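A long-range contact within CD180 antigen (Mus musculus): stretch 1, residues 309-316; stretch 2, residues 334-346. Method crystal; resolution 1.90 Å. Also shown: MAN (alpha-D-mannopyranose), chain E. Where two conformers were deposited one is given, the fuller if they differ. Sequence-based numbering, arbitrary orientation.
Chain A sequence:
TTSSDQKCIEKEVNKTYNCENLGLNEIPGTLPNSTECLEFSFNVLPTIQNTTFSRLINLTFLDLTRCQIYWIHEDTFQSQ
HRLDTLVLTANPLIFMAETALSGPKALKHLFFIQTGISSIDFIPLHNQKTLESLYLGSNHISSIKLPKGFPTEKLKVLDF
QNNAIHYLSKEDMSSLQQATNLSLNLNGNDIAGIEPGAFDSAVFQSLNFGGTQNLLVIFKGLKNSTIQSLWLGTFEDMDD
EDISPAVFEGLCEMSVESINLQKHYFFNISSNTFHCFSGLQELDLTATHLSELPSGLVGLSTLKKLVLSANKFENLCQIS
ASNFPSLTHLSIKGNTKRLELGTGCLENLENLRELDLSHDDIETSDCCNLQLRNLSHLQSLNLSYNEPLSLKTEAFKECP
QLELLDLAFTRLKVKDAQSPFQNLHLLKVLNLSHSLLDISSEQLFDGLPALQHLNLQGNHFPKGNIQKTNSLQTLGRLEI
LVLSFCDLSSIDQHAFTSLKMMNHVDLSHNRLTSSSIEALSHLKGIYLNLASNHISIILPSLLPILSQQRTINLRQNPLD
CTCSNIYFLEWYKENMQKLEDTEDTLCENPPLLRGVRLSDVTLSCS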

ATOM      1  N   SER A 309     -28.183 -22.811   3.152  1.00 15.39           N
ATOM      2  CA  SER A 309     -27.518 -22.941   4.466  1.00 14.10           C
ATOM      3  C   SER A 309     -27.447 -21.619   5.213  1.00 14.73           C
ATOM      4  O   SER A 309     -27.405 -20.533   4.592  1.00 14.97           O
ATOM      5  CB  SER A 309     -26.113 -23.469   4.220  1.00 15.01           C
ATOM      6  OG  SER A 309     -26.207 -24.753   3.611  1.00 17.52           O
ATOM      7  N   ALA A 310     -27.410 -21.728   6.545  1.00 14.90           N
ATOM      8  CA  ALA A 310     -27.108 -20.624   7.444  1.00 13.95           C
ATOM      9  C   ALA A 310     -28.181 -19.532   7.412  1.00 13.57           C
ATOM     10  O   ALA A 310     -27.903 -18.375   7.688  1.00 17.05           O
ATOM     11  CB  ALA A 310     -25.689 -20.067   7.206  1.00 13.85           C
ATOM     12  N   ASN A 311     -29.400 -19.926   7.063  1.00 14.51           N
ATOM     13  CA  ASN A 311     -30.552 -19.035   7.064  1.00 15.65           C
ATOM     14  C   ASN A 311     -31.372 -19.275   8.331  1.00 15.24           C
ATOM     15  O   ASN A 311     -30.844 -19.896   9.270  1.00 17.21           O
ATOM     16  CB  ASN A 311     -31.310 -19.263   5.767  1.00 14.22           C
ATOM     17  CG  ASN A 311     -30.633 -18.507   4.637  1.00 16.97           C
ATOM     18  OD1 ASN A 311     -30.337 -17.337   4.801  1.00 16.71           O
ATOM     19  ND2 ASN A 311     -30.233 -19.209   3.584  1.00 16.05           N
ATOM     20  N   LYS A 312     -32.642 -18.856   8.362  1.00 18.05           N
ATOM     21  CA  LYS A 312     -33.397 -18.934   9.604  1.00 17.97           C
ATOM     22  C   LYS A 312     -34.814 -19.439   9.414  1.00 19.98           C
ATOM     23  O   LYS A 312     -35.750 -18.884   9.938  1.00 18.22           O
ATOM     24  CB  LYS A 312     -33.340 -17.632  10.442  1.00 23.90           C
ATOM     25  CG  LYS A 312     -33.456 -16.370   9.636  1.00 29.80           C
ATOM     26  CD  LYS A 312     -33.277 -15.087  10.467  1.00 37.28           C
ATOM     27  CE  LYS A 312     -33.975 -13.924   9.731  1.00 41.33           C
ATOM     28  NZ  LYS A 312     -33.761 -12.593  10.375  1.00 42.14           N
ATOM     29  N   PHE A 313     -34.951 -20.534   8.684  1.00 15.38           N
ATOM     30  CA  PHE A 313     -36.262 -21.191   8.533  1.00 19.96           C
ATOM     31  C   PHE A 313     -36.673 -21.824   9.837  1.00 20.13           C
ATOM     32  O   PHE A 313     -35.798 -22.282  10.607  1.00 22.54           O
ATOM     33  CB  PHE A 313     -36.179 -22.301   7.464  1.00 16.33           C
ATOM     34  CG  PHE A 313     -35.715 -21.780   6.109  1.00 17.36           C
ATOM     35  CD1 PHE A 313     -36.562 -20.996   5.321  1.00 18.41           C
ATOM     36  CD2 PHE A 313     -34.410 -22.015   5.663  1.00 20.34           C
ATOM     37  CE1 PHE A 313     -36.108 -20.464   4.106  1.00 21.85           C
ATOM     38  CE2 PHE A 313     -33.953 -21.509   4.455  1.00 21.21           C
ATOM     39  CZ  PHE A 313     -34.798 -20.733   3.670  1.00 19.34           C
ATOM     40  N   GLU A 314     -37.980 -21.891  10.077  0.50 18.20           N
ATOM     41  CA  GLU A 314     -38.512 -22.651  11.216  0.50 20.44           C
ATOM     42  C   GLU A 314     -38.874 -24.058  10.794  0.50 18.46           C
ATOM     43  O   GLU A 314     -38.794 -24.998  11.579  0.50 17.25           O
ATOM     44  CB  GLU A 314     -39.762 -21.965  11.774  0.50 21.00           C
ATOM     45  CG  GLU A 314     -39.428 -20.632  12.428  0.50 26.77           C
ATOM     46  CD  GLU A 314     -40.650 -19.740  12.591  0.50 32.12           C
ATOM     47  OE1 GLU A 314     -41.786 -20.269  12.682  0.50 33.92           O
ATOM     48  OE2 GLU A 314     -40.462 -18.501  12.621  0.50 36.77           O
ATOM     49  N   ASN A 315     -39.298 -24.193   9.548  0.50 17.81           N
ATOM     50  CA  ASN A 315     -39.818 -25.464   9.054  0.50 18.17           C
ATOM     51  C   ASN A 315     -39.241 -25.671   7.648  0.50 18.67           C
ATOM     52  O   ASN A 315     -38.969 -24.701   6.939  0.50 18.12           O
ATOM     53  CB  ASN A 315     -41.374 -25.406   9.058  0.50 18.29           C
ATOM     54  CG  ASN A 315     -42.041 -26.773   8.918  0.50 18.06           C
ATOM     55  OD1 ASN A 315     -42.858 -27.165   9.758  0.50 20.53           O
ATOM     56  ND2 ASN A 315     -41.716 -27.492   7.861  0.50 15.86           N
ATOM     57  N   LEU A 316     -39.046 -26.927   7.261  1.00 17.66           N
ATOM     58  CA  LEU A 316     -38.614 -27.266   5.904  1.00 21.25           C
ATOM     59  C   LEU A 316     -39.673 -26.931   4.847  1.00 20.22           C
ATOM     60  O   LEU A 316     -39.328 -26.588   3.724  1.00 22.35           O
ATOM     61  CB  LEU A 316     -38.276 -28.744   5.775  1.00 21.00           C
ATOM     62  CG  LEU A 316     -36.954 -29.245   5.168  1.00 29.96           C
ATOM     63  CD1 LEU A 316     -37.124 -30.667   4.661  1.00 22.33           C
ATOM     64  CD2 LEU A 316     -36.236 -28.365   4.156  1.00 24.98           C
TER
HETATM   65  C1  MAN E   8     -20.456 -23.893  13.077  1.00 18.30           C
HETATM   66  C2  MAN E   8     -21.949 -23.584  13.145  1.00 19.29           C
HETATM   67  C3  MAN E   8     -22.745 -24.479  12.160  1.00 18.78           C
HETATM   68  C4  MAN E   8     -22.118 -24.349  10.751  1.00 17.80           C
HETATM   69  C5  MAN E   8     -20.596 -24.646  10.794  1.00 18.81           C
HETATM   70  C6  MAN E   8     -19.899 -24.496   9.443  1.00 19.28           C
HETATM   71  O2  MAN E   8     -22.065 -22.258  12.737  1.00 20.40           O
HETATM   72  O3  MAN E   8     -24.084 -24.039  12.139  1.00 19.25           O
HETATM   73  O4  MAN E   8     -22.771 -25.204   9.817  1.00 19.50           O
HETATM   74  O5  MAN E   8     -19.930 -23.802  11.736  1.00 18.54           O
HETATM   75  O6  MAN E   8     -19.990 -23.102   9.038  1.00 20.03           O
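Stretch 2 (334-346) GNTKRLELGTGCL

How does stretch 2 lie on stretch 1? Both are irregular segments that run in the same direction, as the order of nearest CA pairs shows: A310 CA lies 4.5 Å from N335 CA, K312 CA 5.2 Å from T336 CA, N315 CA 4.6 Å from E340 CA, and L316 CA 4.9 Å from L341 CA. The only regular feature is a single beta bridge between N315 and E340; otherwise neither stretch forms helix or strand. Together they bury 795 Å². G334 opens stretch 2 with a positive phi (63°), its O 3.3 Å from A310 CA in a CA-H...O contact. An ideal CB on G334 would come 2.6 Å from mannose O4, a clash; the closest approach of the sugar to the deposited glycine is O3 to G334 CA at 3.3 Å.

What satisfies the backbone in the first half of the contact? The side chain of N335 does much of the work. With chi1 at -161° (t), its amide reaches F313 and meets both backbone polar groups of that residue: F313 N donates to N335 OD1 at 3.1 Å, and N335 ND2 donates to F313 O at 2.7 Å. The second ND2 hydrogen stays within stretch 2, where N335 ND2 binds K337 O at 2.9 Å, so one amide ties K337 in its own stretch to F313 in the other. N335 OD1 also accepts from water 1 at 2.9 Å, and the same water accepts from N311 N at 2.9 Å. Beside this group, T336 N donates to N311 O at 2.9 Å.

How does the backbone take over further along? On both flanks of N315, hydrogen bonds join main chain to main chain: E340 N donates to E314 O at 3.0 Å, nearly straight at 172°, and L316 N donates to E340 O at 2.8 Å. Thus E340 uses its N and O to clasp the residues before and after N315, as expected of a parallel bridge. N315 CA lies 3.3 Å from E340 O, adding a CA-H...O contact. Water 2 donates to E314 O at 2.8 Å and to R338 O at 3.0 Å, giving E314 O a second donor.

Where do apolar side chains close the contact? L316, with 126 Å² covered, points its CA-to-CB bond toward stretch 2 and packs at the far end: L316 CD1 lies 3.6 Å from L346 CG, L316 CB 4.0 Å from C345 CB, and L316 CG 4.1 Å from L341 CD2. Further back, F313 CB meets L339 CD1 at 3.9 Å, so buried hydrocarbon accompanies the hydrogen-bonded backbone.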

ATOM      1  N   GLY A 334     -26.577 -25.819   8.946  1.00 15.92           N
ATOM      2  CA  GLY A 334     -26.300 -24.666   9.830  1.00 15.53           C
ATOM      3  C   GLY A 334     -27.418 -23.634   9.950  1.00 16.76           C
ATOM      4  O   GLY A 334     -27.123 -22.450  10.167  1.00 15.71           O
ATOM      5  N   ASN A 335     -28.671 -24.042   9.717  1.00 15.57           N
ATOM      6  CA  ASN A 335     -29.845 -23.166   9.982  1.00 16.04           C
ATOM      7  C   ASN A 335     -29.770 -22.601  11.408  1.00 18.08           C
ATOM      8  O   ASN A 335     -29.406 -23.337  12.336  1.00 16.05           O
ATOM      9  CB  ASN A 335     -31.128 -23.988   9.884  1.00 15.71           C
ATOM     10  CG  ASN A 335     -32.358 -23.128   9.687  1.00 17.87           C
ATOM     11  OD1 ASN A 335     -32.575 -22.589   8.616  1.00 16.21           O
ATOM     12  ND2 ASN A 335     -33.193 -23.042  10.713  1.00 16.47           N
ATOM     13  N   THR A 336     -30.120 -21.333  11.626  1.00 17.06           N
ATOM     14  CA  THR A 336     -29.775 -20.714  12.932  1.00 20.13           C
ATOM     15  C   THR A 336     -30.847 -20.931  13.974  1.00 23.06           C
ATOM     16  O   THR A 336     -30.654 -20.603  15.128  1.00 27.20           O
ATOM     17  CB  THR A 336     -29.452 -19.225  12.800  1.00 22.24           C
ATOM     18  OG1 THR A 336     -30.638 -18.587  12.365  1.00 18.63           O
ATOM     19  CG2 THR A 336     -28.307 -19.029  11.738  1.00 22.71           C
ATOM     20  N   LYS A 337     -31.980 -21.476  13.572  1.00 18.76           N
ATOM     21  CA  LYS A 337     -33.032 -21.888  14.511  1.00 24.01           C
ATOM     22  C   LYS A 337     -33.095 -23.421  14.433  1.00 23.37           C
ATOM     23  O   LYS A 337     -32.687 -24.014  13.424  1.00 19.99           O
ATOM     24  CB  LYS A 337     -34.400 -21.333  14.037  1.00 24.77           C
ATOM     25  CG  LYS A 337     -34.520 -19.833  14.156  1.00 37.01           C
ATOM     26  CD  LYS A 337     -35.921 -19.353  13.826  1.00 44.41           C
ATOM     27  CE  LYS A 337     -35.897 -17.877  13.478  1.00 50.34           C
ATOM     28  NZ  LYS A 337     -35.810 -16.989  14.662  1.00 58.58           N
ATOM     29  N   ARG A 338     -33.647 -24.070  15.444  1.00 22.36           N
ATOM     30  CA  ARG A 338     -34.018 -25.494  15.297  1.00 23.99           C
ATOM     31  C   ARG A 338     -34.914 -25.704  14.051  1.00 22.16           C
ATOM     32  O   ARG A 338     -35.944 -25.059  13.912  1.00 23.41           O
ATOM     33  CB  ARG A 338     -34.790 -25.925  16.573  1.00 27.10           C
ATOM     34  CG  ARG A 338     -34.998 -27.417  16.794  1.00 39.59           C
ATOM     35  CD  ARG A 338     -35.776 -28.179  15.717  1.00 47.13           C
ATOM     36  NE  ARG A 338     -36.729 -29.167  16.269  1.00 55.77           N
ATOM     37  CZ  ARG A 338     -37.139 -30.291  15.658  1.00 51.16           C
ATOM     38  NH1 ARG A 338     -38.023 -31.040  16.300  1.00 63.89           N
ATOM     39  NH2 ARG A 338     -36.675 -30.702  14.447  1.00 23.98           N
ATOM     40  N   LEU A 339     -34.560 -26.614  13.159  1.00 19.50           N
ATOM     41  CA  LEU A 339     -35.336 -26.777  11.946  1.00 18.34           C
ATOM     42  C   LEU A 339     -36.305 -27.938  12.123  1.00 18.64           C
ATOM     43  O   LEU A 339     -35.869 -29.042  12.393  1.00 20.24           O
ATOM     44  CB  LEU A 339     -34.397 -27.059  10.759  1.00 20.97           C
ATOM     45  CG  LEU A 339     -35.063 -27.205   9.372  1.00 20.65           C
ATOM     46  CD1 LEU A 339     -35.727 -25.884   8.938  1.00 22.25           C
ATOM     47  CD2 LEU A 339     -34.036 -27.652   8.347  1.00 21.97           C
ATOM     48  N   GLU A 340     -37.599 -27.697  11.944  1.00 18.12           N
ATOM     49  CA  GLU A 340     -38.579 -28.791  11.939  1.00 18.58           C
ATOM     50  C   GLU A 340     -38.675 -29.318  10.495  1.00 19.37           C
ATOM     51  O   GLU A 340     -38.941 -28.553   9.573  1.00 19.95           O
ATOM     52  CB  GLU A 340     -39.949 -28.243  12.419  1.00 18.99           C
ATOM     53  CG  GLU A 340     -41.092 -29.228  12.192  1.00 21.15           C
ATOM     54  CD  GLU A 340     -40.843 -30.572  12.887  1.00 25.55           C
ATOM     55  OE1 GLU A 340     -40.583 -30.581  14.105  1.00 24.55           O
ATOM     56  OE2 GLU A 340     -40.900 -31.630  12.220  1.00 25.68           O
ATOM     57  N   LEU A 341     -38.509 -30.609  10.295  1.00 17.86           N
ATOM     58  CA  LEU A 341     -38.492 -31.161   8.930  1.00 22.78           C
ATOM     59  C   LEU A 341     -39.900 -31.375   8.368  1.00 23.22           C
ATOM     60  O   LEU A 341     -40.093 -31.471   7.154  1.00 25.75           O
ATOM     61  CB  LEU A 341     -37.748 -32.504   8.893  1.00 19.17           C
ATOM     62  CG  LEU A 341     -36.241 -32.467   9.228  1.00 21.34           C
ATOM     63  CD1 LEU A 341     -35.559 -33.779   8.851  1.00 19.99           C
ATOM     64  CD2 LEU A 341     -35.587 -31.280   8.512  1.00 19.65           C
ATOM     65  N   GLY A 342     -40.871 -31.492   9.251  1.00 23.61           N
ATOM     66  CA  GLY A 342     -42.266 -31.626   8.829  1.00 26.44           C
ATOM     67  C   GLY A 342     -42.489 -32.983   8.198  1.00 24.43           C
ATOM     68  O   GLY A 342     -41.717 -33.929   8.449  1.00 25.18           O
ATOM     69  N   THR A 343     -43.527 -33.085   7.372  1.00 21.63           N
ATOM     70  CA  THR A 343     -43.855 -34.352   6.699  1.00 21.20           C
ATOM     71  C   THR A 343     -44.096 -34.045   5.223  1.00 22.29           C
ATOM     72  O   THR A 343     -44.910 -33.158   4.917  1.00 22.50           O
ATOM     73  CB  THR A 343     -45.162 -34.961   7.286  1.00 25.29           C
ATOM     74  OG1 THR A 343     -44.922 -35.401   8.636  1.00 25.15           O
ATOM     75  CG2 THR A 343     -45.669 -36.109   6.405  1.00 21.63           C
ATOM     76  N   GLY A 344     -43.375 -34.733   4.334  1.00 20.42           N
ATOM     77  CA  GLY A 344     -43.541 -34.561   2.905  1.00 22.59           C
ATOM     78  C   GLY A 344     -43.184 -33.193   2.330  1.00 22.00           C
ATOM     79  O   GLY A 344     -43.656 -32.855   1.259  1.00 24.09           O
ATOM     80  N   CYS A 345     -42.352 -32.416   3.036  1.00 19.32           N
ATOM     81  CA  CYS A 345     -42.009 -31.042   2.622  1.00 21.90           C
ATOM     82  C   CYS A 345     -41.135 -31.016   1.400  1.00 22.40           C
ATOM     83  O   CYS A 345     -41.028 -29.980   0.755  1.00 23.75           O
ATOM     84  CB  CYS A 345     -41.317 -30.293   3.742  1.00 22.70           C
ATOM     85  SG  CYS A 345     -42.426 -30.018   5.138  1.00 29.71           S
ATOM     86  N   LEU A 346     -40.496 -32.151   1.079  1.00 20.01           N
ATOM     87  CA  LEU A 346     -39.635 -32.215  -0.102  1.00 20.63           C
ATOM     88  C   LEU A 346     -40.205 -33.192  -1.144  1.00 18.68           C
ATOM     89  O   LEU A 346     -39.543 -33.556  -2.116  1.00 20.00           O
ATOM     90  CB  LEU A 346     -38.194 -32.599   0.282  1.00 17.61           C
ATOM     91  CG  LEU A 346     -37.415 -31.731   1.256  1.00 20.27           C
ATOM     92  CD1 LEU A 346     -35.988 -32.229   1.457  1.00 18.11           C
ATOM     93  CD2 LEU A 346     -37.360 -30.270   0.800  1.00 20.63           C
TER
HETATM   94  O   HOH W   1     -30.450 -22.564   6.715  1.00 13.79           O
HETATM   95  O   HOH W   2     -38.915 -25.036  14.398  1.00 32.22           O